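Local atomic coordinates of lipoxygenase (Cyanothece sp., PDB entry 5EK8), a protein that probably catalyses, as a non-heme iron lipoxygenase of the 9R type, the insertion of both atoms of molecular oxygen into fatty acid substrates. Residues L385-H390 against R560-H565; D436-Q441 against I552-Q557. All blocks are in the same frame, centred on the assembly; numbering follows the deposited sequence.

Interaction 1. Residues L385-H390 against R560-H565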
ATOM      1  N   LEU A 385      12.867  -4.309 -13.740  1.00 60.58           N
ATOM      2  CA  LEU A 385      13.096  -2.890 -13.991  1.00 56.79           C
ATOM      3  C   LEU A 385      11.793  -2.121 -14.141  1.00 55.70           C
ATOM      4  O   LEU A 385      11.742  -0.910 -13.925  1.00 61.04           O
ATOM      5  CB  LEU A 385      13.951  -2.710 -15.250  1.00 55.33           C
ATOM      6  CG  LEU A 385      15.458  -2.508 -15.069  1.00 53.86           C
ATOM      7  CD1 LEU A 385      16.035  -3.475 -14.053  1.00 52.78           C
ATOM      8  CD2 LEU A 385      16.168  -2.658 -16.402  1.00 56.04           C
ATOM      9  N   MET A 386      10.738  -2.836 -14.503  1.00 52.71           N
ATOM     10  CA  MET A 386       9.444  -2.221 -14.728  1.00 50.42           C
ATOM     11  C   MET A 386       8.585  -2.207 -13.467  1.00 55.93           C
ATOM     12  O   MET A 386       7.821  -1.265 -13.244  1.00 61.33           O
ATOM     13  CB  MET A 386       8.722  -2.948 -15.854  1.00 47.44           C
ATOM     14  CG  MET A 386       7.248  -2.643 -15.960  1.00 48.32           C
ATOM     15  SD  MET A 386       6.528  -3.495 -17.366  1.00 79.22           S
ATOM     16  CE  MET A 386       4.832  -2.977 -17.208  1.00 44.66           C
ATOM     17  N   LEU A 387       8.738  -3.230 -12.627  1.00 53.59           N
ATOM     18  CA  LEU A 387       7.848  -3.400 -11.476  1.00 54.02           C
ATOM     19  C   LEU A 387       8.406  -2.884 -10.146  1.00 58.45           C
ATOM     20  O   LEU A 387       7.671  -2.281  -9.362  1.00 60.77           O
ATOM     21  CB  LEU A 387       7.469  -4.873 -11.322  1.00 55.16           C
ATOM     22  CG  LEU A 387       6.381  -5.377 -12.270  1.00 54.03           C
ATOM     23  CD1 LEU A 387       6.064  -6.839 -11.993  1.00 50.35           C
ATOM     24  CD2 LEU A 387       5.135  -4.518 -12.137  1.00 52.31           C
ATOM     25  N   THR A 388       9.692  -3.116  -9.892  1.00 57.08           N
ATOM     26  CA  THR A 388      10.304  -2.740  -8.614  1.00 57.36           C
ATOM     27  C   THR A 388      10.091  -1.282  -8.145  1.00 56.11           C
ATOM     28  O   THR A 388       9.804  -1.068  -6.965  1.00 51.86           O
ATOM     29  CB  THR A 388      11.823  -3.018  -8.625  1.00 59.12           C
ATOM     30  OG1 THR A 388      12.363  -2.704  -9.912  1.00 63.65           O
ATOM     31  CG2 THR A 388      12.096  -4.479  -8.325  1.00 61.51           C
ATOM     32  N   PRO A 389      10.224  -0.276  -9.044  1.00 58.97           N
ATOM     33  CA  PRO A 389      10.064   1.095  -8.532  1.00 53.04           C
ATOM     34  C   PRO A 389       8.665   1.406  -7.997  1.00 55.41           C
ATOM     35  O   PRO A 389       8.506   2.334  -7.206  1.00 62.90           O
ATOM     36  CB  PRO A 389      10.368   1.965  -9.756  1.00 52.10           C
ATOM     37  CG  PRO A 389      10.114   1.090 -10.919  1.00 55.75           C
ATOM     38  CD  PRO A 389      10.546  -0.273 -10.483  1.00 58.38           C
ATOM     39  N   HIS A 390       7.668   0.639  -8.420  1.00 53.85           N
ATOM     40  CA  HIS A 390       6.303   0.853  -7.961  1.00 50.82           C
ATOM     41  C   HIS A 390       5.977  -0.000  -6.738  1.00 46.50           C
ATOM     42  O   HIS A 390       5.057   0.309  -5.983  1.00 47.75           O
ATOM     43  CB  HIS A 390       5.316   0.552  -9.089  1.00 52.20           C
ATOM     44  CG  HIS A 390       5.626   1.267 -10.364  1.00 55.68           C
ATOM     45  ND1 HIS A 390       5.521   2.637 -10.496  1.00 55.70           N
ATOM     46  CD2 HIS A 390       6.047   0.809 -11.567  1.00 58.14           C
ATOM     47  CE1 HIS A 390       5.860   2.987 -11.721  1.00 59.04           C
ATOM     48  NE2 HIS A 390       6.183   1.895 -12.393  1.00 59.86           N
ATOM     49  N   ARG A 560      -0.042  -4.094 -15.640  1.00 43.92           N
ATOM     50  CA  ARG A 560      -1.001  -2.988 -15.672  1.00 45.80           C
ATOM     51  C   ARG A 560      -1.703  -2.812 -14.329  1.00 48.56           C
ATOM     52  O   ARG A 560      -1.826  -1.699 -13.816  1.00 49.27           O
ATOM     53  CB  ARG A 560      -2.052  -3.210 -16.761  1.00 48.75           C
ATOM     54  CG  ARG A 560      -1.624  -2.814 -18.159  1.00 50.18           C
ATOM     55  CD  ARG A 560      -2.816  -2.839 -19.108  1.00 55.16           C
ATOM     56  NE  ARG A 560      -3.376  -4.179 -19.283  1.00 60.92           N
ATOM     57  CZ  ARG A 560      -3.031  -5.017 -20.259  1.00 63.37           C
ATOM     58  NH1 ARG A 560      -2.118  -4.661 -21.152  1.00 67.43           N
ATOM     59  NH2 ARG A 560      -3.599  -6.212 -20.343  1.00 59.99           N
ATOM     60  N   HIS A 561      -2.169  -3.924 -13.772  1.00 47.60           N
ATOM     61  CA  HIS A 561      -2.866  -3.928 -12.490  1.00 45.27           C
ATOM     62  C   HIS A 561      -1.999  -3.341 -11.368  1.00 46.77           C
ATOM     63  O   HIS A 561      -2.383  -2.370 -10.691  1.00 44.50           O
ATOM     64  CB  HIS A 561      -3.287  -5.360 -12.148  1.00 35.12           C
ATOM     65  CG  HIS A 561      -4.247  -5.460 -11.007  1.00 33.29           C
ATOM     66  ND1 HIS A 561      -5.568  -5.076 -11.108  1.00 33.25           N
ATOM     67  CD2 HIS A 561      -4.083  -5.905  -9.739  1.00 34.43           C
ATOM     68  CE1 HIS A 561      -6.173  -5.277  -9.951  1.00 32.93           C
ATOM     69  NE2 HIS A 561      -5.294  -5.784  -9.103  1.00 32.80           N
ATOM     70  N   ILE A 562      -0.822  -3.940 -11.195  1.00 45.77           N
ATOM     71  CA  ILE A 562       0.148  -3.512 -10.196  1.00 43.70           C
ATOM     72  C   ILE A 562       0.461  -2.026 -10.314  1.00 47.34           C
ATOM     73  O   ILE A 562       0.305  -1.270  -9.350  1.00 46.22           O
ATOM     74  CB  ILE A 562       1.462  -4.311 -10.315  1.00 42.38           C
ATOM     75  CG1 ILE A 562       1.222  -5.786  -9.985  1.00 42.30           C
ATOM     76  CG2 ILE A 562       2.537  -3.721  -9.405  1.00 42.39           C
ATOM     77  CD1 ILE A 562       2.396  -6.688 -10.331  1.00 40.32           C
ATOM     78  N   ILE A 563       0.885  -1.613 -11.506  1.00 47.60           N
ATOM     79  CA  ILE A 563       1.255  -0.222 -11.732  1.00 45.26           C
ATOM     80  C   ILE A 563       0.083   0.703 -11.445  1.00 46.33           C
ATOM     81  O   ILE A 563       0.252   1.747 -10.817  1.00 51.00           O
ATOM     82  CB  ILE A 563       1.751   0.011 -13.172  1.00 43.02           C
ATOM     83  CG1 ILE A 563       3.063  -0.737 -13.407  1.00 40.09           C
ATOM     84  CG2 ILE A 563       1.957   1.493 -13.428  1.00 38.98           C
ATOM     85  CD1 ILE A 563       3.583  -0.627 -14.820  1.00 36.27           C
ATOM     86  N   PHE A 564      -1.110   0.307 -11.878  1.00 44.00           N
ATOM     87  CA  PHE A 564      -2.289   1.141 -11.674  1.00 42.26           C
ATOM     88  C   PHE A 564      -2.552   1.384 -10.204  1.00 43.20           C
ATOM     89  O   PHE A 564      -2.789   2.520  -9.791  1.00 44.43           O
ATOM     90  CB  PHE A 564      -3.534   0.523 -12.305  1.00 40.33           C
ATOM     91  CG  PHE A 564      -4.767   1.376 -12.160  1.00 42.89           C
ATOM     92  CD1 PHE A 564      -5.639   1.199 -11.092  1.00 46.91           C
ATOM     93  CD2 PHE A 564      -5.048   2.367 -13.087  1.00 40.07           C
ATOM     94  CE1 PHE A 564      -6.771   1.987 -10.960  1.00 47.81           C
ATOM     95  CE2 PHE A 564      -6.181   3.158 -12.964  1.00 43.53           C
ATOM     96  CZ  PHE A 564      -7.041   2.969 -11.896  1.00 46.75           C
ATOM     97  N   HIS A 565      -2.512   0.323  -9.407  1.00 43.29           N
ATOM     98  CA  HIS A 565      -2.870   0.491  -8.005  1.00 44.78           C
ATOM     99  C   HIS A 565      -1.750   1.071  -7.146  1.00 46.96           C
ATOM    100  O   HIS A 565      -2.020   1.696  -6.124  1.00 47.02           O
ATOM    101  CB  HIS A 565      -3.356  -0.836  -7.436  1.00 39.58           C
ATOM    102  CG  HIS A 565      -4.701  -1.228  -7.954  1.00 40.12           C
ATOM    103  ND1 HIS A 565      -4.871  -1.904  -9.145  1.00 42.01           N
ATOM    104  CD2 HIS A 565      -5.946  -0.989  -7.478  1.00 39.31           C
ATOM    105  CE1 HIS A 565      -6.160  -2.089  -9.364  1.00 41.44           C
ATOM    106  NE2 HIS A 565      -6.834  -1.543  -8.368  1.00 41.07           N
TER
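Ile563 is the hub of this helix-to-helix contact: its CD1 methyl meets Met386, while CG1 and CG2 meet the ring of His390, the two side chains crossing at a slant. The chain of Met386 is extended beyond CG, with CG anti to the backbone N (chi1 165°), and carries the flexible methyl CE to 3.6 Å from Ile563 CD1; the two side chains cross at about a right angle. One turn beyond Met386, His390 CD2 lies 3.8 Å from Ile563 CG1, while Ile563 CG2 covers one face of the imidazole and Pro389 CG covers the opposite face. Leu387 fits the neighbouring residue: Leu387 CD2 sits 3.9 Å from both Ile562 CG2 and Ile562 CD1, a forked methyl pair against a branched one.

The helix axes run 9.8 Å apart at 28°, close to parallel. Pro389, which has no N-H to give, kinks the first helix just where His390 turns inward. Tyr466 and Val467 of helix 451-473 also pack against Met386. His390 ND1 is hydrogen-bonded to Thr664 O. The interface itself thus holds by apolar packing, and His390 probably keeps its proton on ND1 for that carbonyl, while its CD2 and ring face pack against Ile563.

Interaction 2. Residues D436-Q441 against I552-Q557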
ATOM      1  N   ASP A 436      -8.068 -10.104  -7.595  1.00 39.67           N
ATOM      2  CA  ASP A 436      -7.156 -10.718  -8.556  1.00 41.82           C
ATOM      3  C   ASP A 436      -6.843  -9.742  -9.697  1.00 46.04           C
ATOM      4  O   ASP A 436      -7.540  -8.745  -9.879  1.00 46.02           O
ATOM      5  CB  ASP A 436      -7.751 -12.024  -9.101  1.00 38.59           C
ATOM      6  CG  ASP A 436      -6.826 -12.730 -10.076  1.00 42.37           C
ATOM      7  OD1 ASP A 436      -5.711 -13.113  -9.665  1.00 45.03           O
ATOM      8  OD2 ASP A 436      -7.212 -12.891 -11.255  1.00 42.20           O
ATOM      9  N   TRP A 437      -5.793 -10.034 -10.460  1.00 46.03           N
ATOM     10  CA  TRP A 437      -5.342  -9.160 -11.537  1.00 47.19           C
ATOM     11  C   TRP A 437      -6.049  -9.396 -12.872  1.00 49.73           C
ATOM     12  O   TRP A 437      -6.094  -8.499 -13.714  1.00 52.54           O
ATOM     13  CB  TRP A 437      -3.835  -9.325 -11.739  1.00 48.90           C
ATOM     14  CG  TRP A 437      -3.421 -10.755 -11.920  1.00 48.20           C
ATOM     15  CD1 TRP A 437      -3.009 -11.616 -10.947  1.00 45.16           C
ATOM     16  CD2 TRP A 437      -3.387 -11.496 -13.150  1.00 48.22           C
ATOM     17  NE1 TRP A 437      -2.714 -12.840 -11.492  1.00 49.10           N
ATOM     18  CE2 TRP A 437      -2.940 -12.794 -12.843  1.00 50.17           C
ATOM     19  CE3 TRP A 437      -3.687 -11.184 -14.478  1.00 48.56           C
ATOM     20  CZ2 TRP A 437      -2.790 -13.785 -13.816  1.00 51.08           C
ATOM     21  CZ3 TRP A 437      -3.543 -12.170 -15.442  1.00 50.86           C
ATOM     22  CH2 TRP A 437      -3.095 -13.453 -15.105  1.00 49.88           C
ATOM     23  N   LYS A 438      -6.598 -10.592 -13.066  1.00 51.20           N
ATOM     24  CA  LYS A 438      -7.082 -10.999 -14.386  1.00 53.46           C
ATOM     25  C   LYS A 438      -8.368 -10.301 -14.813  1.00 51.04           C
ATOM     26  O   LYS A 438      -9.304 -10.155 -14.024  1.00 49.92           O
ATOM     27  CB  LYS A 438      -7.283 -12.516 -14.439  1.00 54.76           C
ATOM     28  CG  LYS A 438      -7.250 -13.065 -15.857  1.00 58.46           C
ATOM     29  CD  LYS A 438      -7.311 -14.579 -15.893  1.00 60.48           C
ATOM     30  CE  LYS A 438      -7.025 -15.101 -17.292  1.00 61.42           C
ATOM     31  NZ  LYS A 438      -7.137 -16.583 -17.355  1.00 63.79           N
ATOM     32  N   ASP A 439      -8.387  -9.871 -16.076  1.00 47.77           N
ATOM     33  CA  ASP A 439      -9.534  -9.205 -16.697  1.00 48.55           C
ATOM     34  C   ASP A 439      -9.991  -7.951 -15.945  1.00 52.21           C
ATOM     35  O   ASP A 439     -11.092  -7.445 -16.171  1.00 55.33           O
ATOM     36  CB  ASP A 439     -10.707 -10.181 -16.837  1.00 49.64           C
ATOM     37  CG  ASP A 439     -10.586 -11.078 -18.064  1.00 54.01           C
ATOM     38  OD1 ASP A 439      -9.472 -11.188 -18.624  1.00 51.52           O
ATOM     39  OD2 ASP A 439     -11.610 -11.677 -18.465  1.00 58.40           O
ATOM     40  N   TRP A 440      -9.138  -7.448 -15.057  1.00 48.91           N
ATOM     41  CA  TRP A 440      -9.455  -6.256 -14.285  1.00 47.76           C
ATOM     42  C   TRP A 440      -9.279  -5.004 -15.142  1.00 50.39           C
ATOM     43  O   TRP A 440      -8.264  -4.840 -15.820  1.00 52.34           O
ATOM     44  CB  TRP A 440      -8.575  -6.181 -13.033  1.00 47.26           C
ATOM     45  CG  TRP A 440      -9.010  -5.145 -12.038  1.00 47.13           C
ATOM     46  CD1 TRP A 440      -9.743  -5.354 -10.907  1.00 47.83           C
ATOM     47  CD2 TRP A 440      -8.734  -3.740 -12.084  1.00 49.22           C
ATOM     48  NE1 TRP A 440      -9.938  -4.167 -10.243  1.00 47.97           N
ATOM     49  CE2 TRP A 440      -9.333  -3.159 -10.947  1.00 49.00           C
ATOM     50  CE3 TRP A 440      -8.038  -2.916 -12.975  1.00 47.77           C
ATOM     51  CZ2 TRP A 440      -9.261  -1.793 -10.680  1.00 46.87           C
ATOM     52  CZ3 TRP A 440      -7.970  -1.563 -12.710  1.00 47.57           C
ATOM     53  CH2 TRP A 440      -8.573  -1.015 -11.569  1.00 47.36           C
ATOM     54  N   GLN A 441     -10.276  -4.127 -15.109  1.00 47.70           N
ATOM     55  CA  GLN A 441     -10.218  -2.856 -15.826  1.00 49.35           C
ATOM     56  C   GLN A 441     -11.016  -1.791 -15.070  1.00 50.87           C
ATOM     57  O   GLN A 441     -12.004  -2.110 -14.407  1.00 47.15           O
ATOM     58  CB  GLN A 441     -10.742  -3.015 -17.254  1.00 48.24           C
ATOM     59  CG  GLN A 441     -12.164  -3.525 -17.335  1.00 53.33           C
ATOM     60  CD  GLN A 441     -12.637  -3.710 -18.760  1.00 60.04           C
ATOM     61  OE1 GLN A 441     -11.927  -3.380 -19.709  1.00 60.71           O
ATOM     62  NE2 GLN A 441     -13.846  -4.244 -18.917  1.00 63.33           N
ATOM     63  N   ILE A 552       2.120 -14.168 -21.980  1.00 55.83           N
ATOM     64  CA  ILE A 552       2.610 -12.805 -22.126  1.00 54.56           C
ATOM     65  C   ILE A 552       1.489 -11.808 -21.848  1.00 56.62           C
ATOM     66  O   ILE A 552       1.688 -10.843 -21.114  1.00 55.22           O
ATOM     67  CB  ILE A 552       3.193 -12.557 -23.534  1.00 53.92           C
ATOM     68  CG1 ILE A 552       4.498 -13.337 -23.727  1.00 53.28           C
ATOM     69  CG2 ILE A 552       3.450 -11.079 -23.756  1.00 49.74           C
ATOM     70  CD1 ILE A 552       5.684 -12.747 -22.986  1.00 52.12           C
ATOM     71  N   ASP A 553       0.310 -12.048 -22.418  1.00 58.93           N
ATOM     72  CA  ASP A 553      -0.834 -11.170 -22.175  1.00 59.04           C
ATOM     73  C   ASP A 553      -1.218 -11.149 -20.699  1.00 54.65           C
ATOM     74  O   ASP A 553      -1.544 -10.094 -20.147  1.00 55.21           O
ATOM     75  CB  ASP A 553      -2.030 -11.596 -23.025  1.00 67.84           C
ATOM     76  CG  ASP A 553      -1.828 -11.301 -24.497  1.00 81.76           C
ATOM     77  OD1 ASP A 553      -1.006 -10.414 -24.817  1.00 87.75           O
ATOM     78  OD2 ASP A 553      -2.494 -11.954 -25.330  1.00 86.76           O
ATOM     79  N   ASN A 554      -1.176 -12.318 -20.070  1.00 51.90           N
ATOM     80  CA  ASN A 554      -1.383 -12.436 -18.633  1.00 52.74           C
ATOM     81  C   ASN A 554      -0.439 -11.533 -17.854  1.00 52.57           C
ATOM     82  O   ASN A 554      -0.865 -10.766 -16.986  1.00 53.53           O
ATOM     83  CB  ASN A 554      -1.194 -13.885 -18.181  1.00 54.17           C
ATOM     84  CG  ASN A 554      -2.445 -14.720 -18.340  1.00 52.50           C
ATOM     85  OD1 ASN A 554      -3.498 -14.221 -18.739  1.00 52.10           O
ATOM     86  ND2 ASN A 554      -2.336 -16.008 -18.033  1.00 54.49           N
ATOM     87  N   LEU A 555       0.848 -11.631 -18.177  1.00 53.66           N
ATOM     88  CA  LEU A 555       1.868 -10.836 -17.510  1.00 54.54           C
ATOM     89  C   LEU A 555       1.645  -9.341 -17.728  1.00 58.96           C
ATOM     90  O   LEU A 555       1.739  -8.559 -16.787  1.00 60.59           O
ATOM     91  CB  LEU A 555       3.260 -11.238 -17.995  1.00 54.41           C
ATOM     92  CG  LEU A 555       4.411 -10.626 -17.194  1.00 53.86           C
ATOM     93  CD1 LEU A 555       4.253 -10.961 -15.713  1.00 49.80           C
ATOM     94  CD2 LEU A 555       5.751 -11.114 -17.724  1.00 54.23           C
ATOM     95  N   LYS A 556       1.342  -8.956 -18.964  1.00 58.52           N
ATOM     96  CA  LYS A 556       1.049  -7.563 -19.290  1.00 53.90           C
ATOM     97  C   LYS A 556      -0.110  -7.035 -18.450  1.00 55.07           C
ATOM     98  O   LYS A 556      -0.061  -5.909 -17.945  1.00 60.38           O
ATOM     99  CB  LYS A 556       0.731  -7.417 -20.781  1.00 49.25           C
ATOM    100  CG  LYS A 556       1.904  -7.708 -21.698  1.00 47.12           C
ATOM    101  CD  LYS A 556       1.431  -8.211 -23.049  0.36 51.73           C
ATOM    102  CE  LYS A 556       1.110  -7.073 -23.992  1.00 55.08           C
ATOM    103  NZ  LYS A 556       2.337  -6.499 -24.596  1.00 56.13           N
ATOM    104  N   GLN A 557      -1.147  -7.852 -18.293  1.00 55.43           N
ATOM    105  CA  GLN A 557      -2.311  -7.441 -17.512  1.00 53.66           C
ATOM    106  C   GLN A 557      -1.968  -7.293 -16.032  1.00 51.90           C
ATOM    107  O   GLN A 557      -2.388  -6.333 -15.384  1.00 50.96           O
ATOM    108  CB  GLN A 557      -3.464  -8.435 -17.691  1.00 46.76           C
ATOM    109  CG  GLN A 557      -4.622  -8.248 -16.708  1.00 45.69           C
ATOM    110  CD  GLN A 557      -5.233  -6.847 -16.746  1.00 48.46           C
ATOM    111  OE1 GLN A 557      -5.103  -6.121 -17.732  1.00 54.47           O
ATOM    112  NE2 GLN A 557      -5.906  -6.468 -15.665  1.00 43.88           N
TER
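The indole of Trp437 meets segment 552-557 of helix 549-574 with its six-membered ring, Asn554 OD1 and Gln557 CG lying at its edge, close to the ring plane. Lys438 CB rests over one face, toward the rim. Trp437 CH2 comes 3.5 Å from Asn554 CG, the amide being turned 71° from the indole, so the two flat groups do not stack. Their polar ends look elsewhere: Trp437 NE1 is hydrogen-bonded to Arg539 O, and Asn554 ND2 to Ile541 O.

Gln557 makes the polar link. With CG anti to the backbone N and a bend at chi2 (57°), its amide reaches the loop, where NE2 bonds to two backbone carbonyls. The bond to Trp437 O, 2.8 Å from NE2, is nearly straight and lies in the amide plane; that to Trp440 O, 2.9 Å from NE2, is more bent (135°) but uses a carbonyl lone pair. Glutamine suits the site because one NH2 can serve both oxygens while OE1 accepts from Arg560 NH2. An alanine here, lacking the amide and CG, would probably leave both carbonyls without this donor and open a gap at the indole edge.

These carbonyls belong to a type II beta turn from Trp437 to Trp440, with Asp439 at the positive-phi position. Its own closing bond, Trp440 N to Trp437 O, is weak at 3.5 Å. An Asx turn overlaps its start, Lys438 N bonding to Asp436 OD2, which also forms a salt bridge with Arg539. A type II turn, overlapped by an Asx turn, is thus fastened to helix 549-574 through the Gln557 amide.

Following the chain from the N terminus, helix 383-391 supplies the first half of interaction 1, and the loop after helix 421-432 supplies the first half of interaction 2. Helix 549-574 then answers both, closing interaction 2 at 552-557 and interaction 1 at 560-565, so the smaller loop is nested inside the larger. The two sites touch through Trp440, whose ring meets His561 and His565 edge-to-face, and through Gln557 OE1, bonded to Arg560 NH2. Farther along, the same long helix bears the iron-site residues His570 and Asn574. The two contacts therefore tie a short helix and the loop between helices 421-432 and 451-473 to successive turns of a helix that leads to the metal.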